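Local coordinates for protein cytosine deaminase (Klebsiella pneumoniae, PDB 4R88) that probably catalyses the hydrolytic deamination of cytosine to uracil and ammonia, using an iron(II) ion held in an amidohydrolase TIM barrel, at residues V53-H58 with C304-S309; R115-V120 with L205-C210; L144-F149 with G171-G176; D197-Y202 with R231-Q236. All coordinates share one frame; numbering follows the deposited sequence.

Contact 1: residues V53-H58 with C304-S309. With FE2 (Fe (II) ion), chain T; 1LD (5-fluorocytosine), chain S.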
loop_
_atom_site.group_PDB
_atom_site.type_symbol
_atom_site.label_atom_id
_atom_site.label_comp_id
_atom_site.label_asym_id
_atom_site.label_seq_id
_atom_site.Cartn_x
_atom_site.Cartn_y
_atom_site.Cartn_z
ATOM N N VAL B 53 17.683 0.726 -2.086
ATOM C CA VAL B 53 18.274 1.662 -1.147
ATOM C C VAL B 53 17.189 2.088 -0.171
ATOM O O VAL B 53 16.050 2.332 -0.575
ATOM C CB VAL B 53 18.778 2.911 -1.878
ATOM C CG1 VAL B 53 19.408 3.897 -0.897
ATOM C CG2 VAL B 53 19.768 2.526 -2.967
ATOM N N GLU B 54 17.534 2.148 1.110
ATOM C CA GLU B 54 16.658 2.731 2.129
ATOM C C GLU B 54 17.320 4.025 2.643
ATOM O O GLU B 54 18.139 3.997 3.555
ATOM C CB GLU B 54 16.429 1.726 3.256
ATOM C CG GLU B 54 15.645 2.298 4.432
ATOM C CD GLU B 54 14.448 3.097 3.954
ATOM O OE1 GLU B 54 13.417 2.483 3.593
ATOM O OE2 GLU B 54 14.553 4.339 3.909
ATOM N N PRO B 55 16.978 5.168 2.028
ATOM C CA PRO B 55 17.731 6.409 2.232
ATOM C C PRO B 55 17.318 7.175 3.488
ATOM O O PRO B 55 17.907 8.218 3.793
ATOM C CB PRO B 55 17.380 7.221 0.988
ATOM C CG PRO B 55 15.969 6.770 0.672
ATOM C CD PRO B 55 15.956 5.303 0.970
ATOM N N HIS B 56 16.314 6.672 4.202
ATOM C CA HIS B 56 15.835 7.355 5.394
ATOM C C HIS B 56 15.118 6.394 6.324
ATOM O O HIS B 56 13.963 6.044 6.091
ATOM C CB HIS B 56 14.886 8.483 4.988
ATOM C CG HIS B 56 14.463 9.351 6.124
ATOM N ND1 HIS B 56 14.682 10.714 6.138
ATOM C CD2 HIS B 56 13.828 9.058 7.282
ATOM C CE1 HIS B 56 14.198 11.219 7.257
ATOM N NE2 HIS B 56 13.678 10.236 7.966
ATOM N N ILE B 57 15.797 5.979 7.385
ATOM C CA ILE B 57 15.188 5.128 8.399
ATOM C C ILE B 57 15.739 5.483 9.795
ATOM O O ILE B 57 16.816 6.037 9.907
ATOM C CB ILE B 57 15.398 3.643 8.065
ATOM C CG1 ILE B 57 14.452 2.760 8.878
ATOM C CG2 ILE B 57 16.882 3.235 8.266
ATOM C CD1 ILE B 57 14.351 1.336 8.341
ATOM N N HIS B 58 14.969 5.213 10.844
ATOM C CA HIS B 58 15.406 5.490 12.217
ATOM C C HIS B 58 15.721 4.188 12.943
ATOM O O HIS B 58 14.881 3.685 13.687
ATOM C CB HIS B 58 14.314 6.242 12.984
ATOM C CG HIS B 58 14.090 7.633 12.490
ATOM N ND1 HIS B 58 14.678 8.732 13.078
ATOM C CD2 HIS B 58 13.375 8.102 11.443
ATOM C CE1 HIS B 58 14.332 9.820 12.416
ATOM N NE2 HIS B 58 13.542 9.464 11.420
ATOM N N CYS B 304 13.057 10.663 -4.095
ATOM C CA CYS B 304 12.955 9.215 -3.904
ATOM C C CYS B 304 12.117 8.882 -2.679
ATOM O O CYS B 304 11.763 9.772 -1.908
ATOM C CB CYS B 304 14.347 8.579 -3.793
ATOM S SG CYS B 304 15.345 9.267 -2.469
ATOM N N PHE B 305 11.791 7.601 -2.513
ATOM C CA PHE B 305 10.928 7.169 -1.418
ATOM C C PHE B 305 11.731 6.405 -0.365
ATOM O O PHE B 305 12.771 5.810 -0.671
ATOM C CB PHE B 305 9.797 6.265 -1.930
ATOM C CG PHE B 305 8.792 6.955 -2.817
ATOM C CD1 PHE B 305 8.075 8.060 -2.370
ATOM C CD2 PHE B 305 8.531 6.464 -4.087
ATOM C CE1 PHE B 305 7.119 8.669 -3.192
ATOM C CE2 PHE B 305 7.585 7.075 -4.923
ATOM C CZ PHE B 305 6.879 8.175 -4.472
ATOM N N ALA B 306 11.224 6.402 0.863
ATOM C CA ALA B 306 11.874 5.721 1.979
ATOM C C ALA B 306 10.826 5.174 2.949
ATOM O O ALA B 306 9.703 5.656 2.973
ATOM C CB ALA B 306 12.802 6.681 2.697
ATOM N N GLN B 307 11.197 4.183 3.759
ATOM C CA GLN B 307 10.276 3.607 4.755
ATOM C C GLN B 307 10.134 4.419 6.041
ATOM O O GLN B 307 9.094 4.357 6.707
ATOM C CB GLN B 307 10.710 2.184 5.118
ATOM C CG GLN B 307 10.559 1.222 3.962
ATOM C CD GLN B 307 11.368 -0.046 4.138
ATOM O OE1 GLN B 307 10.869 -1.037 4.674
ATOM N NE2 GLN B 307 12.618 -0.027 3.674
ATOM N N ASP B 308 11.195 5.134 6.407
ATOM C CA ASP B 308 11.226 5.968 7.629
ATOM C C ASP B 308 11.244 5.186 8.955
ATOM O O ASP B 308 12.175 5.318 9.753
ATOM C CB ASP B 308 10.072 6.997 7.622
ATOM C CG ASP B 308 10.343 8.189 8.532
ATOM O OD1 ASP B 308 9.504 9.108 8.603
ATOM O OD2 ASP B 308 11.401 8.209 9.179
ATOM N N SER B 309 10.214 4.381 9.193
ATOM C CA SER B 309 10.053 3.704 10.477
ATOM C C SER B 309 9.693 2.238 10.314
ATOM O O SER B 309 8.934 1.879 9.421
ATOM C CB SER B 309 8.927 4.358 11.285
ATOM O OG SER B 309 9.216 5.702 11.630
HETATM FE FE FE2 T . 12.300 10.568 9.729
HETATM N N1 1LD S . 11.235 11.577 14.092
HETATM C C6 1LD S . 10.965 10.286 13.820
HETATM C C2 1LD S . 10.661 12.547 13.363
HETATM O O2 1LD S . 10.949 13.865 13.644
HETATM N N3 1LD S . 9.810 12.283 12.357
HETATM C C4 1LD S . 9.507 11.009 12.055
HETATM N N4 1LD S . 8.591 10.743 10.987
HETATM C C5 1LD S . 10.085 9.961 12.788
HETATM F F 1LD S . 9.811 8.684 12.506
HETATM O O HOH W 1 14.601 4.425 -2.000
#
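The iron site of the amidohydrolase barrel is built where strand 46-57 meets the end of strand 303-305: His56 and His58, from the His-X-His signature of the family, bind iron(II) together with Asp308. His56 NE2 lies 2.3 Å from the metal and Asp308 OD2 is a longer ligand at 2.6 Å; His209 completes the protein ligands. Both imidazoles run alongside the Asp308 side chain and present an edge to OD2, but the carboxylate stands at 90° to the His56 ring and is less steeply turned against that of His58. The Asp308 backbone is held to the same segment, its N donating to His56 O (2.9 Å) and its O accepting from His58 N (3.0 Å). Further back, Glu54 CG stands anti to the backbone N and the chain then bends (chi2 45°), which brings the carboxylate against Gln307. There OE1 takes two bonds, from Gln307 N on its syn side and from Gln307 NE2 (2.6 Å) through the anti lone pair, while OE2 accepts from His56 N. Ala306 CB packs against His56 CB. The other Asp308 oxygen, OD1, is 3.0 Å from N4 of 5-fluorocytosine, and the ligand's C6 lies over one face of the His58 ring. One carboxylate thus faces both the metal and the amino group that deamination would remove, consistent with a part in catalysis.

Contact 2: residues R115-V120 with L205-C210. With FE2 (Fe (II) ion), chain T; 1LD (5-fluorocytosine), chain S.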
loop_
_atom_site.group_PDB
_atom_site.type_symbol
_atom_site.label_atom_id
_atom_site.label_comp_id
_atom_site.label_asym_id
_atom_site.label_seq_id
_atom_site.Cartn_x
_atom_site.Cartn_y
_atom_site.Cartn_z
ATOM N N ARG B 115 20.627 4.639 4.869
ATOM C CA ARG B 115 20.969 5.834 5.630
ATOM C C ARG B 115 20.061 5.901 6.858
ATOM O O ARG B 115 18.847 5.978 6.717
ATOM C CB ARG B 115 20.818 7.101 4.783
ATOM C CG ARG B 115 20.923 8.390 5.603
ATOM C CD ARG B 115 20.807 9.644 4.728
ATOM N NE ARG B 115 22.009 9.852 3.928
ATOM C CZ ARG B 115 22.163 10.835 3.048
ATOM N NH1 ARG B 115 21.168 11.695 2.827
ATOM N NH2 ARG B 115 23.312 10.950 2.385
ATOM N N THR B 116 20.656 5.846 8.056
ATOM C CA THR B 116 19.890 5.907 9.289
ATOM C C THR B 116 20.081 7.229 10.011
ATOM O O THR B 116 21.188 7.744 10.117
ATOM C CB THR B 116 20.206 4.731 10.265
ATOM O OG1 THR B 116 19.274 4.768 11.360
ATOM C CG2 THR B 116 21.659 4.803 10.821
ATOM N N HIS B 117 18.983 7.796 10.489
ATOM C CA HIS B 117 19.081 8.913 11.422
ATOM C C HIS B 117 19.236 8.323 12.807
ATOM O O HIS B 117 18.739 7.227 13.087
ATOM C CB HIS B 117 17.844 9.805 11.297
ATOM C CG HIS B 117 17.722 10.447 9.948
ATOM N ND1 HIS B 117 18.032 11.772 9.724
ATOM C CD2 HIS B 117 17.371 9.934 8.745
ATOM C CE1 HIS B 117 17.871 12.049 8.440
ATOM N NE2 HIS B 117 17.473 10.952 7.823
ATOM N N VAL B 118 20.009 8.996 13.649
ATOM C CA VAL B 118 20.165 8.579 15.030
ATOM C C VAL B 118 19.991 9.807 15.898
ATOM O O VAL B 118 20.650 10.824 15.674
ATOM C CB VAL B 118 21.566 8.002 15.278
ATOM C CG1 VAL B 118 21.681 7.471 16.708
ATOM C CG2 VAL B 118 21.865 6.922 14.270
ATOM N N ASP B 119 19.103 9.715 16.877
ATOM C CA ASP B 119 18.807 10.847 17.741
ATOM C C ASP B 119 20.027 11.157 18.591
ATOM O O ASP B 119 20.472 10.321 19.365
ATOM C CB ASP B 119 17.573 10.547 18.613
ATOM C CG ASP B 119 17.148 11.730 19.485
ATOM O OD1 ASP B 119 16.235 11.531 20.311
ATOM O OD2 ASP B 119 17.696 12.851 19.352
ATOM N N VAL B 120 20.570 12.363 18.442
ATOM C CA VAL B 120 21.695 12.779 19.270
ATOM C C VAL B 120 21.291 13.705 20.421
ATOM O O VAL B 120 22.148 14.130 21.202
ATOM C CB VAL B 120 22.841 13.403 18.408
ATOM C CG1 VAL B 120 23.358 12.374 17.394
ATOM C CG2 VAL B 120 22.352 14.653 17.688
ATOM N N LEU B 205 27.958 15.289 4.618
ATOM C CA LEU B 205 26.702 15.424 3.897
ATOM C C LEU B 205 25.651 16.047 4.825
ATOM O O LEU B 205 25.883 16.208 6.017
ATOM C CB LEU B 205 26.218 14.071 3.349
ATOM C CG LEU B 205 27.231 13.257 2.518
ATOM C CD1 LEU B 205 26.624 11.940 2.031
ATOM C CD2 LEU B 205 27.720 14.069 1.349
ATOM N N VAL B 206 24.503 16.403 4.259
ATOM C CA VAL B 206 23.414 17.032 5.004
ATOM C C VAL B 206 22.116 16.334 4.648
ATOM O O VAL B 206 21.864 16.033 3.478
ATOM C CB VAL B 206 23.278 18.528 4.637
ATOM C CG1 VAL B 206 22.018 19.129 5.236
ATOM C CG2 VAL B 206 24.507 19.292 5.095
ATOM N N ASP B 207 21.296 16.060 5.653
ATOM C CA ASP B 207 19.976 15.495 5.420
ATOM C C ASP B 207 19.065 15.921 6.568
ATOM O O ASP B 207 19.133 15.384 7.674
ATOM C CB ASP B 207 20.024 13.972 5.304
ATOM C CG ASP B 207 18.676 13.376 4.892
ATOM O OD1 ASP B 207 18.664 12.311 4.232
ATOM O OD2 ASP B 207 17.625 13.968 5.229
ATOM N N VAL B 208 18.199 16.878 6.268
ATOM C CA VAL B 208 17.436 17.576 7.290
ATOM C C VAL B 208 15.964 17.157 7.242
ATOM O O VAL B 208 15.378 17.103 6.162
ATOM C CB VAL B 208 17.560 19.116 7.077
ATOM C CG1 VAL B 208 16.628 19.887 8.006
ATOM C CG2 VAL B 208 18.998 19.577 7.271
ATOM N N HIS B 209 15.381 16.826 8.396
ATOM C CA HIS B 209 13.921 16.677 8.495
ATOM C C HIS B 209 13.353 18.053 8.349
ATOM O O HIS B 209 13.410 18.855 9.276
ATOM C CB HIS B 209 13.490 16.164 9.859
ATOM C CG HIS B 209 13.727 14.705 10.056
ATOM N ND1 HIS B 209 14.985 14.142 10.001
ATOM C CD2 HIS B 209 12.870 13.690 10.316
ATOM C CE1 HIS B 209 14.895 12.845 10.225
ATOM N NE2 HIS B 209 13.623 12.545 10.416
ATOM N N CYS B 210 12.811 18.336 7.179
ATOM C CA CYS B 210 12.503 19.705 6.826
ATOM C C CYS B 210 10.985 19.847 6.644
ATOM O O CYS B 210 10.403 19.201 5.777
ATOM C CB CYS B 210 13.243 20.060 5.528
ATOM S SG CYS B 210 13.366 21.824 5.231
HETATM FE FE FE2 T . 12.300 10.568 9.729
HETATM N N1 1LD S . 11.235 11.577 14.092
HETATM C C6 1LD S . 10.965 10.286 13.820
HETATM C C2 1LD S . 10.661 12.547 13.363
HETATM O O2 1LD S . 10.949 13.865 13.644
HETATM N N3 1LD S . 9.810 12.283 12.357
HETATM C C4 1LD S . 9.507 11.009 12.055
HETATM N N4 1LD S . 8.591 10.743 10.987
HETATM C C5 1LD S . 10.085 9.961 12.788
HETATM F F 1LD S . 9.811 8.684 12.506
HETATM O O HOH W 2 22.526 13.981 1.626
HETATM O O HOH W 3 17.386 10.453 5.093
#
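With CG anti to the carbonyl carbon in both residues (chi1 -64° in His117, -76° in His209), the two imidazoles pass in opposite senses and meet in a T-shaped stack. They come from strands 111-119 and 205-210 of the TIM barrel, which are not neighbours; strands 143-149 and 174-175 run between them, so the contact spans the barrel interior through side chains. The edge of His209 points at the face of His117, planes 84° apart, with His209 CE1 3.4 Å from His117 ND1. His209 NE2, on the ring held this way, binds the iron(II) at 2.5 Å. At the His117 edge lies Asp207 O. Toward the barrel end away from the metal, Arg115 bends at chi3 and sends NH1 to Asp207 OD1 in a salt bridge of 2.9 Å; the carboxylate oxygen lies in the guanidinium plane and is approached on its anti side. NH2 of Arg115 is hydrogen-bonded to Gln145, and Leu205 CD1 packs 3.5 Å from Arg115 NH2. Asp207 OD2 turns to Ser240. These partners hold both ends of the buried ion pair. A water lies at the edge of the His117 ring, in its plane and 2.8 Å from His117 NE2.

Contact 3: residues L144-F149 with G171-G176. With 1LD (5-fluorocytosine), chain S; EDO (1,2-ethanediol), chain C.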
loop_
_atom_site.group_PDB
_atom_site.type_symbol
_atom_site.label_atom_id
_atom_site.label_comp_id
_atom_site.label_asym_id
_atom_site.label_seq_id
_atom_site.Cartn_x
_atom_site.Cartn_y
_atom_site.Cartn_z
ATOM N N LEU B 144 26.129 1.356 5.506
ATOM C CA LEU B 144 25.296 2.210 6.350
ATOM C C LEU B 144 25.854 3.624 6.470
ATOM O O LEU B 144 27.037 3.803 6.769
ATOM C CB LEU B 144 25.204 1.600 7.752
ATOM C CG LEU B 144 24.315 2.293 8.792
ATOM C CD1 LEU B 144 22.849 2.249 8.370
ATOM C CD2 LEU B 144 24.494 1.638 10.150
ATOM N N GLN B 145 25.006 4.623 6.232
ATOM C CA GLN B 145 25.349 5.999 6.561
ATOM C C GLN B 145 24.608 6.382 7.822
ATOM O O GLN B 145 23.499 5.901 8.075
ATOM C CB GLN B 145 24.977 6.956 5.437
ATOM C CG GLN B 145 25.759 6.713 4.173
ATOM C CD GLN B 145 25.416 7.711 3.091
ATOM O OE1 GLN B 145 24.715 8.694 3.342
ATOM N NE2 GLN B 145 25.913 7.465 1.878
ATOM N N ILE B 146 25.232 7.229 8.628
ATOM C CA ILE B 146 24.632 7.640 9.892
ATOM C C ILE B 146 24.434 9.140 9.898
ATOM O O ILE B 146 25.371 9.892 9.607
ATOM C CB ILE B 146 25.529 7.242 11.075
ATOM C CG1 ILE B 146 25.630 5.719 11.149
ATOM C CG2 ILE B 146 24.974 7.839 12.385
ATOM C CD1 ILE B 146 26.662 5.211 12.123
ATOM N N VAL B 147 23.213 9.574 10.217
ATOM C CA VAL B 147 22.903 10.990 10.272
ATOM C C VAL B 147 22.805 11.406 11.731
ATOM O O VAL B 147 22.113 10.763 12.512
ATOM C CB VAL B 147 21.547 11.321 9.624
ATOM C CG1 VAL B 147 21.366 12.835 9.545
ATOM C CG2 VAL B 147 21.431 10.686 8.235
ATOM N N ALA B 148 23.493 12.479 12.101
ATOM C CA ALA B 148 23.334 13.017 13.439
ATOM C C ALA B 148 22.043 13.837 13.478
ATOM O O ALA B 148 21.960 14.944 12.933
ATOM C CB ALA B 148 24.579 13.838 13.848
ATOM N N PHE B 149 21.017 13.266 14.104
ATOM C CA PHE B 149 19.671 13.819 14.048
ATOM C C PHE B 149 19.245 14.336 15.416
ATOM O O PHE B 149 19.089 13.563 16.356
ATOM C CB PHE B 149 18.705 12.735 13.556
ATOM C CG PHE B 149 17.256 13.109 13.667
ATOM C CD1 PHE B 149 16.773 14.254 13.053
ATOM C CD2 PHE B 149 16.372 12.306 14.377
ATOM C CE1 PHE B 149 15.415 14.603 13.144
ATOM C CE2 PHE B 149 15.013 12.646 14.481
ATOM C CZ PHE B 149 14.538 13.791 13.858
ATOM N N GLY B 171 32.126 10.748 14.009
ATOM C CA GLY B 171 32.136 10.158 12.685
ATOM C C GLY B 171 30.788 9.927 12.041
ATOM O O GLY B 171 30.702 9.173 11.077
ATOM N N ALA B 172 29.731 10.568 12.540
ATOM C CA ALA B 172 28.481 10.538 11.788
ATOM C C ALA B 172 28.763 11.127 10.399
ATOM O O ALA B 172 29.401 12.173 10.293
ATOM C CB ALA B 172 27.397 11.320 12.508
ATOM N N ASP B 173 28.293 10.446 9.352
ATOM C CA ASP B 173 28.553 10.819 7.954
ATOM C C ASP B 173 27.741 12.020 7.474
ATOM O O ASP B 173 28.100 12.674 6.491
ATOM C CB ASP B 173 28.220 9.638 7.027
ATOM C CG ASP B 173 28.740 8.318 7.558
ATOM O OD1 ASP B 173 29.962 8.086 7.458
ATOM O OD2 ASP B 173 27.937 7.522 8.092
ATOM N N VAL B 174 26.624 12.277 8.146
ATOM C CA VAL B 174 25.630 13.225 7.654
ATOM C C VAL B 174 25.144 14.091 8.811
ATOM O O VAL B 174 24.962 13.606 9.919
ATOM C CB VAL B 174 24.413 12.484 7.081
ATOM C CG1 VAL B 174 23.477 13.448 6.348
ATOM C CG2 VAL B 174 24.852 11.344 6.151
ATOM N N VAL B 175 24.950 15.378 8.549
ATOM C CA VAL B 175 24.432 16.303 9.548
ATOM C C VAL B 175 22.932 16.448 9.343
ATOM O O VAL B 175 22.483 16.752 8.230
ATOM C CB VAL B 175 25.112 17.681 9.424
ATOM C CG1 VAL B 175 24.493 18.679 10.383
ATOM C CG2 VAL B 175 26.624 17.551 9.666
ATOM N N GLY B 176 22.152 16.236 10.403
ATOM C CA GLY B 176 20.697 16.356 10.300
ATOM C C GLY B 176 20.170 17.649 10.895
ATOM O O GLY B 176 20.932 18.576 11.174
HETATM N N1 1LD S . 11.235 11.577 14.092
HETATM C C6 1LD S . 10.965 10.286 13.820
HETATM C C2 1LD S . 10.661 12.547 13.363
HETATM O O2 1LD S . 10.949 13.865 13.644
HETATM N N3 1LD S . 9.810 12.283 12.357
HETATM C C4 1LD S . 9.507 11.009 12.055
HETATM N N4 1LD S . 8.591 10.743 10.987
HETATM C C5 1LD S . 10.085 9.961 12.788
HETATM F F 1LD S . 9.811 8.684 12.506
HETATM C C1 EDO C . 33.061 9.074 7.596
HETATM O O1 EDO C . 33.018 9.631 8.913
HETATM C C2 EDO C . 32.292 10.004 6.668
HETATM O O2 EDO C . 32.782 11.335 6.855
#
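Val147 and Val174 form the apolar centre, leaning across one another on one face of the sheet with Val147 CG2 3.7 Å from Val174 CB. Val147 CG1, anti to the backbone N (chi1 -172°), reaches the other way along the partner strand and lies 3.6 Å from Gly176 N. On the reverse face, Ala148 CB meets Ala172 CB at 4.0 Å, beneath helix 160-169. The backbones join as parallel strands: Ala148 N donates to Val174 O (2.9 Å) and Gly176 N to Ala148 O (2.8 Å), while the bond from Val174 N to Ile146 O is weak. Strand 143-149, helix 160-169 and strand 174-175 make one beta-alpha-beta unit of the TIM barrel, the returning chain leaving its helix through a Schellman motif at Gly171. Beyond the strand pairing, the Asp173 carboxylate takes up the next backbone N-H: OD2 accepts from Ile146 N at 2.8 Å through its anti lone pair, doing the work of a backbone carbonyl. Its OD1 forms a salt bridge with Lys135. At the outer margin a 1,2-ethanediol molecule, probably from the crystallisation liquor, donates from its O1 to Gly171 O at 3.2 Å.

Contact 4: residues D197-Y202 with R231-Q236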
loop_
_atom_site.group_PDB
_atom_site.type_symbol
_atom_site.label_atom_id
_atom_site.label_comp_id
_atom_site.label_asym_id
_atom_site.label_seq_id
_atom_site.Cartn_x
_atom_site.Cartn_y
_atom_site.Cartn_z
ATOM N N ASP B 197 26.888 25.254 8.503
ATOM C CA ASP B 197 28.244 25.602 8.920
ATOM C C ASP B 197 28.994 24.374 9.414
ATOM O O ASP B 197 30.169 24.167 9.100
ATOM C CB ASP B 197 28.215 26.627 10.053
ATOM C CG ASP B 197 27.943 28.033 9.572
ATOM O OD1 ASP B 197 27.971 28.274 8.350
ATOM O OD2 ASP B 197 27.705 28.908 10.431
ATOM N N LEU B 198 28.313 23.573 10.219
ATOM C CA LEU B 198 28.926 22.376 10.777
ATOM C C LEU B 198 29.264 21.381 9.663
ATOM O O LEU B 198 30.374 20.850 9.604
ATOM C CB LEU B 198 27.984 21.729 11.787
ATOM C CG LEU B 198 28.510 20.463 12.456
ATOM C CD1 LEU B 198 29.666 20.819 13.402
ATOM C CD2 LEU B 198 27.387 19.780 13.195
ATOM N N ALA B 199 28.302 21.138 8.776
ATOM C CA ALA B 199 28.530 20.249 7.643
ATOM C C ALA B 199 29.681 20.726 6.776
ATOM O O ALA B 199 30.519 19.930 6.343
ATOM C CB ALA B 199 27.273 20.142 6.802
ATOM N N GLN B 200 29.717 22.028 6.513
ATOM C CA GLN B 200 30.734 22.574 5.630
ATOM C C GLN B 200 32.113 22.506 6.279
ATOM O O GLN B 200 33.099 22.184 5.615
ATOM C CB GLN B 200 30.400 24.016 5.251
ATOM C CG GLN B 200 30.828 24.395 3.849
ATOM C CD GLN B 200 30.572 25.851 3.531
ATOM O OE1 GLN B 200 29.931 26.562 4.303
ATOM N NE2 GLN B 200 31.077 26.305 2.389
ATOM N N ARG B 201 32.174 22.799 7.578
ATOM C CA ARG B 201 33.442 22.804 8.306
ATOM C C ARG B 201 34.066 21.418 8.349
ATOM O O ARG B 201 35.278 21.273 8.227
ATOM C CB ARG B 201 33.245 23.329 9.737
ATOM C CG ARG B 201 34.537 23.480 10.531
ATOM C CD ARG B 201 34.317 24.284 11.811
ATOM N NE ARG B 201 33.350 25.363 11.609
ATOM C CZ ARG B 201 33.626 26.529 11.026
ATOM N NH1 ARG B 201 34.851 26.778 10.577
ATOM N NH2 ARG B 201 32.671 27.445 10.884
ATOM N N TYR B 202 33.237 20.393 8.515
ATOM C CA TYR B 202 33.751 19.031 8.649
ATOM C C TYR B 202 33.644 18.202 7.362
ATOM O O TYR B 202 33.997 17.025 7.344
ATOM C CB TYR B 202 33.045 18.314 9.797
ATOM C CG TYR B 202 33.442 18.823 11.175
ATOM C CD1 TYR B 202 32.787 19.912 11.750
ATOM C CD2 TYR B 202 34.448 18.201 11.904
ATOM C CE1 TYR B 202 33.141 20.385 13.018
ATOM C CE2 TYR B 202 34.813 18.667 13.180
ATOM C CZ TYR B 202 34.151 19.753 13.726
ATOM O OH TYR B 202 34.499 20.215 14.981
ATOM N N ARG B 231 26.561 27.904 -0.942
ATOM C CA ARG B 231 27.781 27.246 -0.495
ATOM C C ARG B 231 28.304 26.266 -1.536
ATOM O O ARG B 231 29.392 25.704 -1.380
ATOM C CB ARG B 231 27.548 26.546 0.840
ATOM C CG ARG B 231 27.257 27.499 1.989
ATOM C CD ARG B 231 26.694 26.737 3.170
ATOM N NE ARG B 231 26.071 27.614 4.161
ATOM C CZ ARG B 231 26.558 27.829 5.379
ATOM N NH1 ARG B 231 27.679 27.229 5.770
ATOM N NH2 ARG B 231 25.918 28.633 6.216
ATOM N N GLY B 232 27.529 26.064 -2.597
ATOM C CA GLY B 232 27.917 25.162 -3.668
ATOM C C GLY B 232 27.864 23.708 -3.240
ATOM O O GLY B 232 28.596 22.871 -3.758
ATOM N N MET B 233 26.971 23.403 -2.307
ATOM C CA MET B 233 26.898 22.079 -1.695
ATOM C C MET B 233 25.684 21.272 -2.126
ATOM O O MET B 233 25.410 20.229 -1.533
ATOM C CB MET B 233 26.810 22.224 -0.172
ATOM C CG MET B 233 28.076 22.711 0.495
ATOM S SD MET B 233 27.721 23.108 2.222
ATOM C CE MET B 233 27.345 21.477 2.878
ATOM N N GLY B 234 24.952 21.762 -3.127
ATOM C CA GLY B 234 23.678 21.175 -3.520
ATOM C C GLY B 234 23.618 19.660 -3.552
ATOM O O GLY B 234 22.811 19.055 -2.862
ATOM N N ALA B 235 24.503 19.041 -4.325
ATOM C CA ALA B 235 24.519 17.578 -4.442
ATOM C C ALA B 235 24.694 16.833 -3.102
ATOM O O ALA B 235 24.253 15.694 -2.955
ATOM C CB ALA B 235 25.598 17.146 -5.433
ATOM N N GLN B 236 25.332 17.494 -2.138
ATOM C CA GLN B 236 25.598 16.917 -0.817
ATOM C C GLN B 236 24.423 17.020 0.164
ATOM O O GLN B 236 24.486 16.487 1.279
ATOM C CB GLN B 236 26.832 17.599 -0.211
ATOM C CG GLN B 236 28.091 17.408 -1.051
ATOM C CD GLN B 236 29.149 18.461 -0.786
ATOM O OE1 GLN B 236 29.049 19.240 0.160
ATOM N NE2 GLN B 236 30.175 18.489 -1.630
#
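Arg231 comes in roughly square to the Asp197 side chain, the guanidinium meeting the carboxylate end-on with both terminal nitrogens directed at the single oxygen OD1. Arg231 NH1 is 2.8 Å from Asp197 OD1 and uses the anti lone pair of OD1, whereas NH2, at 3.0 Å, comes from above the carboxylate plane; the two planes are 49° apart. OD1 nevertheless lies in the plane of the guanidinium. Gln200, one helical turn further on, slants across the arginine chain and offers OE1 to the same NH1 at 2.8 Å, with amide and guanidinium turned 61° against each other. An Arg231 chain extended from CG to NE spans the gap between the helices and lets its CD run beside the amide, 3.4 Å from Gln200 OE1. On the inner side of this polar pair, SD of Met233 packs 3.7 Å from Gln200 CG, and the bend at chi3 (67°) turns CE toward Ala199 CB. The contact ties the end of helix 185-202 to the turn after helix 220-231, where Gly232 closes a Schellman motif on the outer layer of the TIM barrel. Since Arg231 NE also pairs with Glu227 of its own helix, the guanidinium has two carboxylate partners, which would balance its charge and probably limit its rotation.

How the contacts relate
Contacts 1 and 3 each join two segments side by side in the barrel wall, contact 2 crosses the interior, and contact 4 stands outside the barrel. Strands 46-57 and 111-119 join contact 1 to contact 2 through Ile57 O and His117 N, 2.9 Å apart, and at the metal His58 NE2 of contact 1 lies 3.2 Å from His209 NE2 of contact 2. Contact 3, centred about 6 Å from contact 2, fills the wall between that contact's two strands; its Phe149 stacks on His209, meets His58 and borders 5-fluorocytosine. Contact 4 lies about 22 Å from contact 1, centre to centre, but reaches strand 205-210 where Gln236 O is 3.0 Å from Val206 N, and its Ala199 packs on Val175 of contact 3.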